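Local coordinates for glycosyl hydrolase (Rhizobium leguminosarum bv. trifolii, PDB 5NDX), which is a bacterial orthologue of human alpha-L-iduronidase and, as a family 39 glycoside hydrolase, probably hydrolyses O-glycosidic bonds, at residues Phe326-Ser331 and Pro356-Ile361; Glu447-Pro452 and Glu491-His496; Glu454-Gln459 and Gly473-Pro478; Arg549-Leu554 and Leu592-Pro597; Tyr567-Ser572 and Ala584-Thr589. The protein carries 2 engineered substitutions. All blocks are in the same frame, centred on the assembly; numbering follows the deposited sequence.

Interaction 1. Residues Phe326-Ser331 and Pro356-Ile361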
# COMPACT_ATOMS: atom_id res chain seq x y z
N PHE A 326 -7.14 -7.07 -4.14
CA PHE A 326 -7.94 -8.27 -3.86
C PHE A 326 -8.61 -8.74 -5.14
O PHE A 326 -8.92 -7.92 -5.98
CB PHE A 326 -9.05 -8.02 -2.83
CG PHE A 326 -8.55 -7.54 -1.49
CD1 PHE A 326 -8.36 -6.21 -1.28
CD2 PHE A 326 -8.29 -8.43 -0.48
CE1 PHE A 326 -7.90 -5.75 -0.06
CE2 PHE A 326 -7.79 -7.99 0.75
CZ PHE A 326 -7.60 -6.65 0.95
N ALA A 327 -8.84 -10.05 -5.23
CA ALA A 327 -9.75 -10.62 -6.20
C ALA A 327 -11.15 -10.73 -5.56
O ALA A 327 -11.35 -11.38 -4.55
CB ALA A 327 -9.24 -11.98 -6.63
N TYR A 328 -12.09 -10.01 -6.14
CA TYR A 328 -13.47 -9.93 -5.69
C TYR A 328 -14.24 -11.08 -6.36
O TYR A 328 -14.18 -11.26 -7.56
CB TYR A 328 -14.06 -8.55 -6.11
CG TYR A 328 -15.55 -8.46 -5.94
CD1 TYR A 328 -16.12 -8.18 -4.69
CD2 TYR A 328 -16.39 -8.67 -7.03
CE1 TYR A 328 -17.51 -8.13 -4.53
CE2 TYR A 328 -17.78 -8.62 -6.88
CZ TYR A 328 -18.34 -8.36 -5.64
OH TYR A 328 -19.73 -8.37 -5.52
N PHE A 329 -14.91 -11.88 -5.55
CA PHE A 329 -15.86 -12.88 -5.99
C PHE A 329 -17.23 -12.45 -5.51
O PHE A 329 -17.45 -12.22 -4.31
CB PHE A 329 -15.58 -14.21 -5.31
CG PHE A 329 -14.36 -14.89 -5.80
CD1 PHE A 329 -13.10 -14.56 -5.28
CD2 PHE A 329 -14.45 -15.85 -6.77
CE1 PHE A 329 -11.97 -15.21 -5.73
CE2 PHE A 329 -13.33 -16.49 -7.22
CZ PHE A 329 -12.08 -16.18 -6.68
N GLY A 330 -18.16 -12.33 -6.45
CA GLY A 330 -19.55 -11.92 -6.17
C GLY A 330 -20.17 -11.33 -7.44
O GLY A 330 -19.53 -11.34 -8.49
N SER A 331 -21.38 -10.79 -7.32
CA SER A 331 -22.20 -10.42 -8.48
C SER A 331 -22.03 -8.97 -8.90
O SER A 331 -22.37 -8.65 -10.01
CB SER A 331 -23.68 -10.68 -8.20
OG SER A 331 -24.06 -9.98 -7.02
N PRO A 356 -25.30 -7.46 -2.22
CA PRO A 356 -24.85 -8.79 -2.64
C PRO A 356 -23.69 -9.33 -1.77
O PRO A 356 -22.79 -8.60 -1.45
CB PRO A 356 -24.43 -8.57 -4.08
CG PRO A 356 -25.28 -7.42 -4.53
CD PRO A 356 -25.35 -6.51 -3.35
N PRO A 357 -23.75 -10.60 -1.38
CA PRO A 357 -22.66 -11.18 -0.62
C PRO A 357 -21.36 -11.35 -1.49
O PRO A 357 -21.41 -11.17 -2.71
CB PRO A 357 -23.24 -12.53 -0.20
CG PRO A 357 -24.19 -12.88 -1.26
CD PRO A 357 -24.76 -11.60 -1.78
N PHE A 358 -20.21 -11.58 -0.84
CA PHE A 358 -18.93 -11.54 -1.56
C PHE A 358 -17.85 -12.15 -0.73
O PHE A 358 -17.97 -12.22 0.49
CB PHE A 358 -18.50 -10.10 -1.95
CG PHE A 358 -18.12 -9.24 -0.77
CD1 PHE A 358 -19.11 -8.64 0.02
CD2 PHE A 358 -16.79 -9.07 -0.41
CE1 PHE A 358 -18.76 -7.90 1.15
CE2 PHE A 358 -16.45 -8.35 0.70
CZ PHE A 358 -17.43 -7.75 1.47
N ASP A 359 -16.80 -12.56 -1.42
CA ASP A 359 -15.55 -12.94 -0.83
C ASP A 359 -14.45 -12.21 -1.58
O ASP A 359 -14.49 -12.08 -2.82
CB ASP A 359 -15.37 -14.45 -0.90
CG ASP A 359 -16.17 -15.19 0.17
OD1 ASP A 359 -15.71 -15.21 1.32
OD2 ASP A 359 -17.25 -15.74 -0.14
N ILE A 360 -13.44 -11.80 -0.82
CA ILE A 360 -12.23 -11.23 -1.39
C ILE A 360 -11.01 -12.02 -0.94
O ILE A 360 -10.89 -12.43 0.21
CB ILE A 360 -12.03 -9.74 -1.05
CG1 ILE A 360 -12.14 -9.45 0.44
CG2 ILE A 360 -13.01 -8.94 -1.87
CD1 ILE A 360 -11.93 -7.99 0.78
N ILE A 361 -10.12 -12.23 -1.92
CA ILE A 361 -8.90 -12.92 -1.71
C ILE A 361 -7.71 -11.97 -2.00
O ILE A 361 -7.68 -11.30 -3.03
CB ILE A 361 -8.84 -14.15 -2.62
CG1 ILE A 361 -9.96 -15.14 -2.31
CG2 ILE A 361 -7.51 -14.85 -2.51
CD1 ILE A 361 -9.92 -15.78 -0.92
O HOH W 1 -20.72 -7.65 -3.21
O HOH W 2 -22.85 -11.62 -4.84
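Strands 326-330 and 358-361 pair into a two-stranded antiparallel sheet that follows the eighth parallel strand of the TIM barrel; their axes approach to 4.5 Å, with 161° between their directions. Tyr328, Ile360 and Phe358 share one face, and Phe326 reaches Ile360 from the strand end. Ile360 holds CG1 in the crowded position between its backbone N and carbonyl carbon (chi1 51°), which sends CD1 over one face of the Phe326 ring. That CH-pi contact is 4.1 Å from CD1 to the ring centroid, shifted toward the rim, and Met41 of helix 36-45 touches both residues. Tyr328, with CG anti to its backbone N, crosses Phe358 at about a right angle, its CE1 only 3.4 Å from Phe358 CB. The Tyr328 hydroxyl donates to a water that in turn donates to Pro356 O, and it is also bonded to Arg332 N. On the opposite face, Phe329 crosses Ile361 obliquely, CE1 lying 4.0 Å from CG1. Asp359, on that same face, forms salt bridges to Arg487 and Arg549. Of the four ladder bonds, Phe329 N to Asp359 O (2.8 Å) lies nearly along the C=O axis, at 173°.

Interaction 2. Residues Glu447-Pro452 and Glu491-His496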
# COMPACT_ATOMS: atom_id res chain seq x y z
N GLU A 447 5.80 -18.46 -7.43
CA GLU A 447 4.84 -19.38 -8.00
C GLU A 447 4.39 -20.52 -7.08
O GLU A 447 3.28 -21.05 -7.24
CB GLU A 447 5.51 -19.85 -9.31
CG GLU A 447 5.08 -21.06 -9.97
CD GLU A 447 5.93 -21.32 -11.24
OE1 GLU A 447 7.14 -21.60 -11.12
OE2 GLU A 447 5.36 -21.19 -12.33
N GLU A 448 5.23 -20.91 -6.12
CA GLU A 448 4.87 -21.96 -5.14
C GLU A 448 4.41 -21.40 -3.76
O GLU A 448 3.91 -22.15 -2.95
CB GLU A 448 6.07 -22.88 -4.87
CG GLU A 448 6.73 -23.50 -6.10
CD GLU A 448 7.92 -24.45 -5.75
OE1 GLU A 448 8.72 -24.25 -4.77
OE2 GLU A 448 8.09 -25.44 -6.49
N PHE A 449 4.63 -20.12 -3.47
CA PHE A 449 4.38 -19.58 -2.15
C PHE A 449 3.63 -18.27 -2.24
O PHE A 449 4.04 -17.36 -2.99
CB PHE A 449 5.74 -19.40 -1.41
CG PHE A 449 6.44 -20.70 -1.06
CD1 PHE A 449 6.17 -21.35 0.13
CD2 PHE A 449 7.35 -21.28 -1.92
CE1 PHE A 449 6.76 -22.57 0.43
CE2 PHE A 449 7.99 -22.49 -1.63
CZ PHE A 449 7.67 -23.14 -0.44
N THR A 450 2.60 -18.11 -1.41
CA THR A 450 1.79 -16.90 -1.38
C THR A 450 1.19 -16.68 -2.79
O THR A 450 1.28 -15.58 -3.37
CB THR A 450 2.57 -15.65 -0.91
OG1 THR A 450 3.49 -15.99 0.12
CG2 THR A 450 1.61 -14.57 -0.43
N ASN A 451 0.57 -17.73 -3.28
CA ASN A 451 0.25 -17.94 -4.70
C ASN A 451 -1.22 -18.34 -4.90
O ASN A 451 -1.51 -19.36 -5.56
CB ASN A 451 1.19 -19.06 -5.22
CG ASN A 451 0.95 -20.41 -4.53
OD1 ASN A 451 0.40 -20.48 -3.43
ND2 ASN A 451 1.30 -21.47 -5.21
N PRO A 452 -2.17 -17.53 -4.39
CA PRO A 452 -3.56 -17.94 -4.44
C PRO A 452 -4.15 -18.04 -5.86
O PRO A 452 -5.06 -18.86 -6.09
CB PRO A 452 -4.29 -16.88 -3.60
CG PRO A 452 -3.45 -15.68 -3.74
CD PRO A 452 -2.04 -16.20 -3.75
N GLU A 491 -1.83 -15.84 2.35
CA GLU A 491 -1.03 -15.22 3.40
C GLU A 491 0.47 -15.32 3.10
O GLU A 491 0.94 -16.37 2.66
CB GLU A 491 -1.29 -15.86 4.78
CG GLU A 491 -2.75 -15.80 5.28
CD GLU A 491 -3.38 -14.42 5.29
OE1 GLU A 491 -2.64 -13.39 5.34
OE2 GLU A 491 -4.66 -14.36 5.30
N PRO A 492 1.22 -14.23 3.37
CA PRO A 492 2.69 -14.28 3.17
C PRO A 492 3.23 -15.54 3.84
O PRO A 492 3.04 -15.76 5.05
CB PRO A 492 3.17 -13.03 3.87
CG PRO A 492 2.06 -12.07 3.68
CD PRO A 492 0.78 -12.89 3.76
N ALA A 493 3.86 -16.37 3.04
CA ALA A 493 4.19 -17.71 3.41
C ALA A 493 5.65 -17.87 3.83
O ALA A 493 6.57 -17.35 3.19
CB ALA A 493 3.94 -18.62 2.19
N LEU A 494 5.85 -18.67 4.88
CA LEU A 494 7.18 -19.13 5.23
C LEU A 494 7.74 -20.13 4.19
O LEU A 494 7.16 -21.18 3.92
CB LEU A 494 7.15 -19.80 6.62
CG LEU A 494 6.90 -18.76 7.76
CD1 LEU A 494 6.56 -19.42 9.08
CD2 LEU A 494 8.09 -17.85 7.95
N LEU A 495 8.91 -19.81 3.68
CA LEU A 495 9.60 -20.60 2.70
C LEU A 495 10.08 -21.90 3.36
O LEU A 495 10.04 -22.97 2.75
CB LEU A 495 10.79 -19.81 2.12
CG LEU A 495 11.61 -20.53 1.05
CD1 LEU A 495 10.83 -20.79 -0.24
CD2 LEU A 495 12.87 -19.72 0.76
N HIS A 496 10.56 -21.77 4.59
CA HIS A 496 10.90 -22.92 5.45
C HIS A 496 10.48 -22.57 6.88
O HIS A 496 10.25 -21.38 7.20
CB HIS A 496 12.41 -23.15 5.50
CG HIS A 496 13.00 -23.41 4.17
ND1 HIS A 496 12.76 -24.58 3.47
CD2 HIS A 496 13.78 -22.65 3.36
CE1 HIS A 496 13.35 -24.51 2.29
NE2 HIS A 496 13.98 -23.36 2.21
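Taken in order, residues 491-496 run from a loop into an edge strand of the nine-stranded sheet, and loop 447-452 leans against them. At Glu491 the backbone does the touching: its O lies 3.6 Å from Thr450 CG2, while the carboxylate turns elsewhere to form a salt bridge with Lys362. Pro492 follows, its CA 3.8 Å from the same CG2 and its ring touching Leu371 of helix 364-372. Ala493 makes the polar link, its N donating to Thr450 OG1 at 3.0 Å along a bent path (143°). Thr450 keeps OG1 anti to its carbonyl carbon, so the hydroxyl can accept this N-H while bonding to Arg444 O of strand 436-445. Ala493 CB meets the edge of the Phe449 ring, 4.1 Å from CD1. Leu494 adds its carbonyl O, 3.8 Å from Phe449 CE1. Leu495, with CG anti to its backbone N, crosses Phe449 at about a right angle and lays CD1 over one ring face, 4.0 Å from the centroid and off toward the rim, a CH-pi contact. An alanine in place of Phe449 would probably loosen the loop from this strand, since the ring's contacts with Ala493 and Leu495 would go. The chemistry is divided: one directional bond, Ala493 N to the Thr450 hydroxyl, ties the loop to the strand at a point, and the apolar contacts of Phe449 extend the join along the strand.

Interaction 3. Residues Glu454-Gln459 and Gly473-Pro478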
# COMPACT_ATOMS: atom_id res chain seq x y z
N GLU A 454 -2.51 -19.23 -8.56
CA GLU A 454 -2.10 -20.55 -9.04
C GLU A 454 -2.97 -21.62 -8.39
O GLU A 454 -3.41 -22.59 -9.04
CB GLU A 454 -0.61 -20.87 -8.80
CG GLU A 454 0.37 -20.13 -9.71
CD GLU A 454 0.64 -18.65 -9.27
OE1 GLU A 454 0.02 -18.12 -8.31
OE2 GLU A 454 1.46 -17.99 -9.95
N VAL A 455 -3.23 -21.45 -7.11
CA VAL A 455 -4.02 -22.42 -6.39
C VAL A 455 -5.44 -22.48 -6.99
O VAL A 455 -5.98 -23.54 -7.20
CB VAL A 455 -4.04 -22.10 -4.89
CG1 VAL A 455 -5.05 -23.00 -4.18
CG2 VAL A 455 -2.66 -22.33 -4.30
N TRP A 456 -6.04 -21.31 -7.18
CA TRP A 456 -7.35 -21.19 -7.77
C TRP A 456 -7.45 -21.79 -9.17
O TRP A 456 -8.42 -22.50 -9.47
CB TRP A 456 -7.72 -19.71 -7.85
CG TRP A 456 -9.04 -19.39 -8.51
CD1 TRP A 456 -10.29 -19.74 -8.07
CD2 TRP A 456 -9.23 -18.62 -9.70
NE1 TRP A 456 -11.24 -19.21 -8.90
CE2 TRP A 456 -10.62 -18.51 -9.90
CE3 TRP A 456 -8.36 -18.00 -10.60
CZ2 TRP A 456 -11.17 -17.83 -11.01
CZ3 TRP A 456 -8.90 -17.31 -11.70
CH2 TRP A 456 -10.30 -17.21 -11.87
N GLU A 457 -6.45 -21.53 -10.02
CA GLU A 457 -6.45 -22.06 -11.37
C GLU A 457 -6.42 -23.59 -11.33
O GLU A 457 -6.94 -24.23 -12.21
CB GLU A 457 -5.25 -21.56 -12.20
CG GLU A 457 -5.41 -20.13 -12.65
CD GLU A 457 -4.25 -19.60 -13.51
OE1 GLU A 457 -3.60 -20.35 -14.27
OE2 GLU A 457 -4.02 -18.38 -13.40
N ALA A 458 -5.78 -24.17 -10.32
CA ALA A 458 -5.71 -25.65 -10.22
C ALA A 458 -6.95 -26.22 -9.50
O ALA A 458 -7.07 -27.43 -9.42
CB ALA A 458 -4.42 -26.10 -9.51
N GLN A 459 -7.85 -25.40 -8.97
CA GLN A 459 -9.02 -25.93 -8.30
C GLN A 459 -10.05 -26.40 -9.35
O GLN A 459 -10.36 -25.64 -10.28
CB GLN A 459 -9.67 -24.88 -7.40
CG GLN A 459 -8.94 -24.68 -6.09
CD GLN A 459 -9.48 -23.52 -5.27
OE1 GLN A 459 -10.15 -22.63 -5.77
NE2 GLN A 459 -9.15 -23.53 -4.02
N GLY A 473 -10.82 -25.62 -14.40
CA GLY A 473 -10.32 -25.03 -13.19
C GLY A 473 -10.88 -23.66 -12.97
O GLY A 473 -11.84 -23.31 -13.59
N ALA A 474 -10.32 -22.91 -12.03
CA ALA A 474 -10.65 -21.52 -11.86
C ALA A 474 -12.16 -21.27 -11.59
O ALA A 474 -12.79 -20.47 -12.28
CB ALA A 474 -10.16 -20.74 -13.08
N PRO A 475 -12.73 -21.94 -10.59
CA PRO A 475 -14.16 -21.79 -10.35
C PRO A 475 -14.55 -20.35 -10.06
O PRO A 475 -13.91 -19.69 -9.22
CB PRO A 475 -14.42 -22.66 -9.11
CG PRO A 475 -13.10 -22.85 -8.49
CD PRO A 475 -12.11 -22.85 -9.61
N PRO A 476 -15.54 -19.83 -10.80
CA PRO A 476 -15.98 -18.49 -10.47
C PRO A 476 -16.75 -18.40 -9.18
O PRO A 476 -16.75 -17.36 -8.59
CB PRO A 476 -16.80 -18.04 -11.69
CG PRO A 476 -16.96 -19.22 -12.56
CD PRO A 476 -15.90 -20.22 -12.19
N ALA A 477 -17.34 -19.50 -8.70
CA ALA A 477 -17.93 -19.54 -7.37
C ALA A 477 -17.35 -20.69 -6.56
O ALA A 477 -17.96 -21.75 -6.43
CB ALA A 477 -19.46 -19.67 -7.50
N PRO A 478 -16.16 -20.47 -5.95
CA PRO A 478 -15.53 -21.58 -5.25
C PRO A 478 -16.41 -22.09 -4.12
O PRO A 478 -17.21 -21.30 -3.57
CB PRO A 478 -14.27 -20.95 -4.68
CG PRO A 478 -13.94 -19.84 -5.66
CD PRO A 478 -15.27 -19.31 -6.05
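The flat indole of Trp456 forms a platform, and Ala474 is the bump that rests on it. Ala474 CB stands 3.6 Å from the centroid of the six-membered ring, 9° off its normal, in a CH-pi contact. Next to it, Ala474 CA lies over the same face. Trp456 reaches this position with CG anti to its backbone N (chi1 177°), and NE1 at the ring edge donates to Pro475 O at 2.7 Å, near the indole plane but above the carbonyl plane. This is the C-terminal end of helix 452-457 meeting the loop that leads to helix 480-489. Trp456 O of the last turn accepts Gln459 N and, weakly, Ala474 N. Gly473 presses so near the helix end that a CB placed there would fall 2.2 Å from Glu457 O. Pro475 slides past the indole, its CD 3.9 Å from Gln459 CB. Beyond CG, Gln459 runs extended, so that NE2 bonds to Gln482 O and Glu485 OE1, whereas OE1 is buried with no partner in the model.

Interaction 4. Residues Arg549-Leu554 and Leu592-Pro597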
# COMPACT_ATOMS: atom_id res chain seq x y z
N ARG A 549 -23.11 -17.46 2.97
CA ARG A 549 -22.38 -18.04 4.11
C ARG A 549 -22.02 -16.98 5.18
O ARG A 549 -21.61 -15.87 4.86
CB ARG A 549 -21.09 -18.65 3.56
CG ARG A 549 -20.13 -19.23 4.60
CD ARG A 549 -18.82 -19.71 3.96
NE ARG A 549 -18.43 -18.92 2.77
CZ ARG A 549 -18.56 -19.28 1.49
NH1 ARG A 549 -19.03 -20.49 1.14
NH2 ARG A 549 -18.20 -18.40 0.55
N GLU A 550 -22.14 -17.35 6.46
CA GLU A 550 -21.84 -16.43 7.54
C GLU A 550 -20.35 -16.27 7.63
O GLU A 550 -19.62 -17.25 7.59
CB GLU A 550 -22.37 -16.94 8.90
CG GLU A 550 -23.89 -16.80 9.09
CD GLU A 550 -24.34 -15.36 9.22
OE1 GLU A 550 -23.60 -14.53 9.79
OE2 GLU A 550 -25.46 -15.04 8.77
N GLU A 551 -19.88 -15.03 7.73
CA GLU A 551 -18.43 -14.80 7.90
C GLU A 551 -18.21 -13.72 8.94
O GLU A 551 -19.10 -12.88 9.17
CB GLU A 551 -17.77 -14.37 6.57
CG GLU A 551 -17.84 -15.42 5.48
CD GLU A 551 -17.22 -15.01 4.15
OE1 GLU A 551 -16.96 -13.82 3.94
OE2 GLU A 551 -17.05 -15.91 3.31
N ARG A 552 -17.02 -13.72 9.52
CA ARG A 552 -16.60 -12.66 10.47
C ARG A 552 -15.23 -12.12 10.11
O ARG A 552 -14.29 -12.88 10.02
CB ARG A 552 -16.55 -13.24 11.87
CG ARG A 552 -17.87 -13.83 12.37
CD ARG A 552 -18.95 -12.76 12.58
NE ARG A 552 -20.22 -13.34 13.03
CZ ARG A 552 -21.19 -13.85 12.25
NH1 ARG A 552 -21.10 -13.87 10.93
NH2 ARG A 552 -22.26 -14.35 12.81
N MET A 553 -15.12 -10.82 9.88
CA MET A 553 -13.86 -10.17 9.69
C MET A 553 -13.35 -9.67 11.04
O MET A 553 -14.08 -8.96 11.73
CB MET A 553 -14.02 -8.99 8.76
CG MET A 553 -12.72 -8.30 8.40
SD MET A 553 -11.74 -9.47 7.41
CE MET A 553 -10.13 -8.74 7.59
N LEU A 554 -12.12 -10.06 11.39
CA LEU A 554 -11.42 -9.62 12.59
C LEU A 554 -10.35 -8.61 12.20
O LEU A 554 -9.64 -8.78 11.17
CB LEU A 554 -10.77 -10.81 13.29
CG LEU A 554 -11.61 -11.76 14.14
CD1 LEU A 554 -12.70 -12.40 13.30
CD2 LEU A 554 -10.76 -12.86 14.77
N LEU A 592 -10.15 -13.02 8.05
CA LEU A 592 -11.50 -13.36 7.67
C LEU A 592 -11.82 -14.80 8.10
O LEU A 592 -11.17 -15.73 7.64
CB LEU A 592 -11.77 -13.16 6.14
CG LEU A 592 -13.29 -13.46 6.07
CD1 LEU A 592 -14.16 -12.25 5.86
CD2 LEU A 592 -13.74 -14.69 5.37
N HIS A 593 -12.80 -14.99 9.01
CA HIS A 593 -13.21 -16.34 9.42
C HIS A 593 -14.54 -16.74 8.79
O HIS A 593 -15.50 -15.98 8.89
CB HIS A 593 -13.41 -16.40 10.95
CG HIS A 593 -13.61 -17.80 11.45
ND1 HIS A 593 -14.57 -18.14 12.38
CD2 HIS A 593 -13.00 -18.96 11.09
CE1 HIS A 593 -14.50 -19.44 12.63
NE2 HIS A 593 -13.57 -19.97 11.84
N MET A 594 -14.60 -17.92 8.20
CA MET A 594 -15.79 -18.47 7.53
C MET A 594 -16.56 -19.40 8.50
O MET A 594 -15.94 -20.20 9.22
CB MET A 594 -15.35 -19.27 6.29
CG MET A 594 -14.36 -18.55 5.34
SD MET A 594 -13.71 -19.55 3.95
CE MET A 594 -15.22 -19.64 2.99
N SER A 595 -17.89 -19.31 8.50
CA SER A 595 -18.78 -20.24 9.23
C SER A 595 -18.46 -20.34 10.72
O SER A 595 -18.03 -21.38 11.19
CB SER A 595 -18.70 -21.62 8.56
OG SER A 595 -19.04 -21.47 7.19
N PRO A 596 -18.62 -19.25 11.45
CA PRO A 596 -18.42 -19.36 12.88
C PRO A 596 -19.44 -20.33 13.52
O PRO A 596 -20.59 -20.35 13.09
CB PRO A 596 -18.70 -17.95 13.39
CG PRO A 596 -19.58 -17.35 12.37
CD PRO A 596 -19.15 -17.94 11.07
N PRO A 597 -19.03 -21.10 14.53
CA PRO A 597 -20.02 -21.90 15.26
C PRO A 597 -20.95 -21.00 16.08
O PRO A 597 -20.75 -19.78 16.15
CB PRO A 597 -19.16 -22.79 16.15
CG PRO A 597 -17.94 -21.96 16.43
CD PRO A 597 -17.72 -21.08 15.22
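Strands 549-554 and 592-594 run antiparallel with axes 4.7 Å apart, and the hydrogen-bonded pair Arg552-His593 is nearly straight, with N-H...O angles of 170° and 171°. Past the strand end, Ser595 N still donates to Glu550 O at 2.8 Å. Arg552 bends at chi2 and spreads its guanidinium over Pro596, whose CG sits 3.9 Å from CZ above the centre of the group. In-plane bonds from NH1 to Glu550 OE1 and Glu551 O, both 2.8 Å, fix the group's rotation. A leucine in place of Arg552 would lose the bonds to Glu550 OE1 and Glu551 O and the flat cover over Pro596, and would probably leave the strand end less firmly held. Across the sheet, Met594 CE lies over one face of the Arg549 guanidinium, 3.3 Å from NE, while Arg549 NH2 reaches Asp359. Farther along, Leu592 CB meets Met553 SD at 3.9 Å. Strand 549-557 is central, flanked by 536-545 and 590-594, the three-stranded sheet of a beta-sandwich with fibronectin type III topology.

Interaction 5. Residues Tyr567-Ser572 and Ala584-Thr589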
# COMPACT_ATOMS: atom_id res chain seq x y z
N TYR A 567 0.48 -13.88 14.11
CA TYR A 567 -0.76 -14.02 14.89
C TYR A 567 -1.47 -15.32 14.53
O TYR A 567 -1.43 -15.78 13.36
CB TYR A 567 -1.69 -12.81 14.71
CG TYR A 567 -1.02 -11.52 15.07
CD1 TYR A 567 -0.96 -11.07 16.39
CD2 TYR A 567 -0.33 -10.80 14.12
CE1 TYR A 567 -0.26 -9.90 16.72
CE2 TYR A 567 0.36 -9.63 14.43
CZ TYR A 567 0.38 -9.17 15.75
OH TYR A 567 1.09 -8.01 16.04
N ASP A 568 -2.07 -15.93 15.54
CA ASP A 568 -3.04 -17.00 15.39
C ASP A 568 -4.39 -16.47 15.84
O ASP A 568 -4.47 -15.62 16.74
CB ASP A 568 -2.68 -18.14 16.32
CG ASP A 568 -1.36 -18.81 15.94
OD1 ASP A 568 -0.95 -18.80 14.76
OD2 ASP A 568 -0.72 -19.32 16.87
N VAL A 569 -5.42 -16.98 15.21
CA VAL A 569 -6.78 -16.70 15.56
C VAL A 569 -7.37 -17.98 16.07
O VAL A 569 -7.24 -19.02 15.41
CB VAL A 569 -7.60 -16.20 14.38
CG1 VAL A 569 -9.05 -16.01 14.79
CG2 VAL A 569 -7.03 -14.90 13.87
N LEU A 570 -7.99 -17.91 17.24
CA LEU A 570 -8.65 -19.06 17.85
C LEU A 570 -10.13 -18.81 18.11
O LEU A 570 -10.60 -17.68 18.15
CB LEU A 570 -7.98 -19.42 19.16
CG LEU A 570 -6.50 -19.73 19.07
CD1 LEU A 570 -5.73 -18.52 19.46
CD2 LEU A 570 -6.15 -20.83 20.06
N VAL A 571 -10.84 -19.90 18.30
CA VAL A 571 -12.26 -19.89 18.48
C VAL A 571 -12.63 -20.82 19.61
O VAL A 571 -12.11 -21.93 19.73
CB VAL A 571 -12.95 -20.30 17.18
CG1 VAL A 571 -14.25 -21.07 17.43
CG2 VAL A 571 -13.23 -19.05 16.36
N SER A 572 -13.54 -20.31 20.44
CA SER A 572 -14.18 -21.06 21.51
C SER A 572 -15.68 -21.11 21.22
O SER A 572 -16.28 -20.16 20.69
CB SER A 572 -13.94 -20.37 22.87
OG SER A 572 -14.85 -20.85 23.85
N ALA A 584 -2.50 -20.31 8.05
CA ALA A 584 -1.13 -19.82 8.02
C ALA A 584 -0.93 -18.78 9.12
O ALA A 584 -1.87 -18.07 9.44
CB ALA A 584 -0.87 -19.19 6.67
N PRO A 585 0.27 -18.70 9.71
CA PRO A 585 0.66 -17.59 10.59
C PRO A 585 0.51 -16.23 9.91
O PRO A 585 0.90 -16.06 8.75
CB PRO A 585 2.15 -17.86 10.84
CG PRO A 585 2.29 -19.32 10.64
CD PRO A 585 1.38 -19.64 9.51
N LEU A 586 -0.11 -15.29 10.61
CA LEU A 586 -0.50 -14.05 9.99
C LEU A 586 0.52 -13.03 10.36
O LEU A 586 0.76 -12.79 11.56
CB LEU A 586 -1.85 -13.61 10.51
CG LEU A 586 -3.00 -14.55 10.18
CD1 LEU A 586 -4.18 -14.27 11.11
CD2 LEU A 586 -3.38 -14.40 8.68
N ILE A 587 1.08 -12.33 9.39
CA ILE A 587 1.89 -11.16 9.77
C ILE A 587 1.10 -9.82 9.87
O ILE A 587 1.62 -8.86 10.44
CB ILE A 587 3.14 -10.94 8.92
CG1 ILE A 587 2.76 -10.70 7.49
CG2 ILE A 587 4.08 -12.13 9.04
CD1 ILE A 587 4.00 -10.42 6.64
N SER A 588 -0.09 -9.77 9.28
CA SER A 588 -0.95 -8.60 9.36
C SER A 588 -2.04 -8.86 10.38
O SER A 588 -2.40 -10.00 10.64
CB SER A 588 -1.59 -8.28 7.95
OG SER A 588 -0.60 -7.64 7.11
N THR A 589 -2.59 -7.79 10.93
CA THR A 589 -3.53 -7.87 12.03
C THR A 589 -4.95 -7.84 11.54
O THR A 589 -5.73 -7.00 11.92
CB THR A 589 -3.28 -6.70 12.98
OG1 THR A 589 -3.54 -5.48 12.30
CG2 THR A 589 -1.85 -6.74 13.47
O HOH W 3 -2.20 -18.61 12.33
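Tyr567 lies alongside Thr589, the two side chains pointing the same way, and the overlap is between ring carbon CE2 and methyl CG2, 3.8 Å apart. Thr589 presents that methyl because OG1 occupies the crowded position between its backbone N and carbonyl carbon (chi1 64°), from where it bonds to Trp556 O. Tyr567 keeps CG anti to its carbonyl carbon, and this brings CD2 to 3.4 Å from Leu586 O. The same Leu586 O is the acceptor of Tyr567 N, at 2.8 Å, with the donor lying in the carbonyl plane on a lone pair. Leu586 N returns a bond to Tyr567 O at 3.1 Å with equivalent lone-pair geometry, so one antiparallel hydrogen-bonded pair joins the strand to the loop in a single bridge. Leu586 then directs its side chain toward the strand, CB 3.6 Å from Tyr567 O, and crosses Val569 obliquely, CD1 to CG2 being 4.0 Å. At the margin a water links Asp568 OD1 to Ala584 O. Ser588 turns away and its hydroxyl bonds to Glu370 of helix 364-372. In this sandwich of fibronectin type III topology, the loop leads from the four-stranded sheet of strand 566-572, which is backbone-bonded to strand 601-607, to strand 590-594 of the three-stranded sheet; the Tyr567 ring meets Trp556 of strand 549-557 edge-to-face, while Val569 and Leu586 both touch Phe591.

Overall arrangement
Interaction 1 lies in the ribbon after the TIM barrel, 2 at the edge of the nine-stranded sheet, 3 at the end of helix 452-457, and 4 and 5 in the C-terminal sandwich. Along the chain 1 comes first, 3 is nested within the loop closed by 2, and 5 within that closed by 4. Centres of 1 and 3, like those of 1 and 4, are about 14 Å apart. The Phe329 ring meets Trp456 and Pro478. Asp359 binds Arg549 and stands close to Glu551, which may mean that one carboxylate is protonated. Leu554 packs on Val569 between the sandwich sheets. Glu491 and Pro492 touch Leu586 and Ile587, so interactions 1 and 2 both meet the sandwich, away from the ligand pockets.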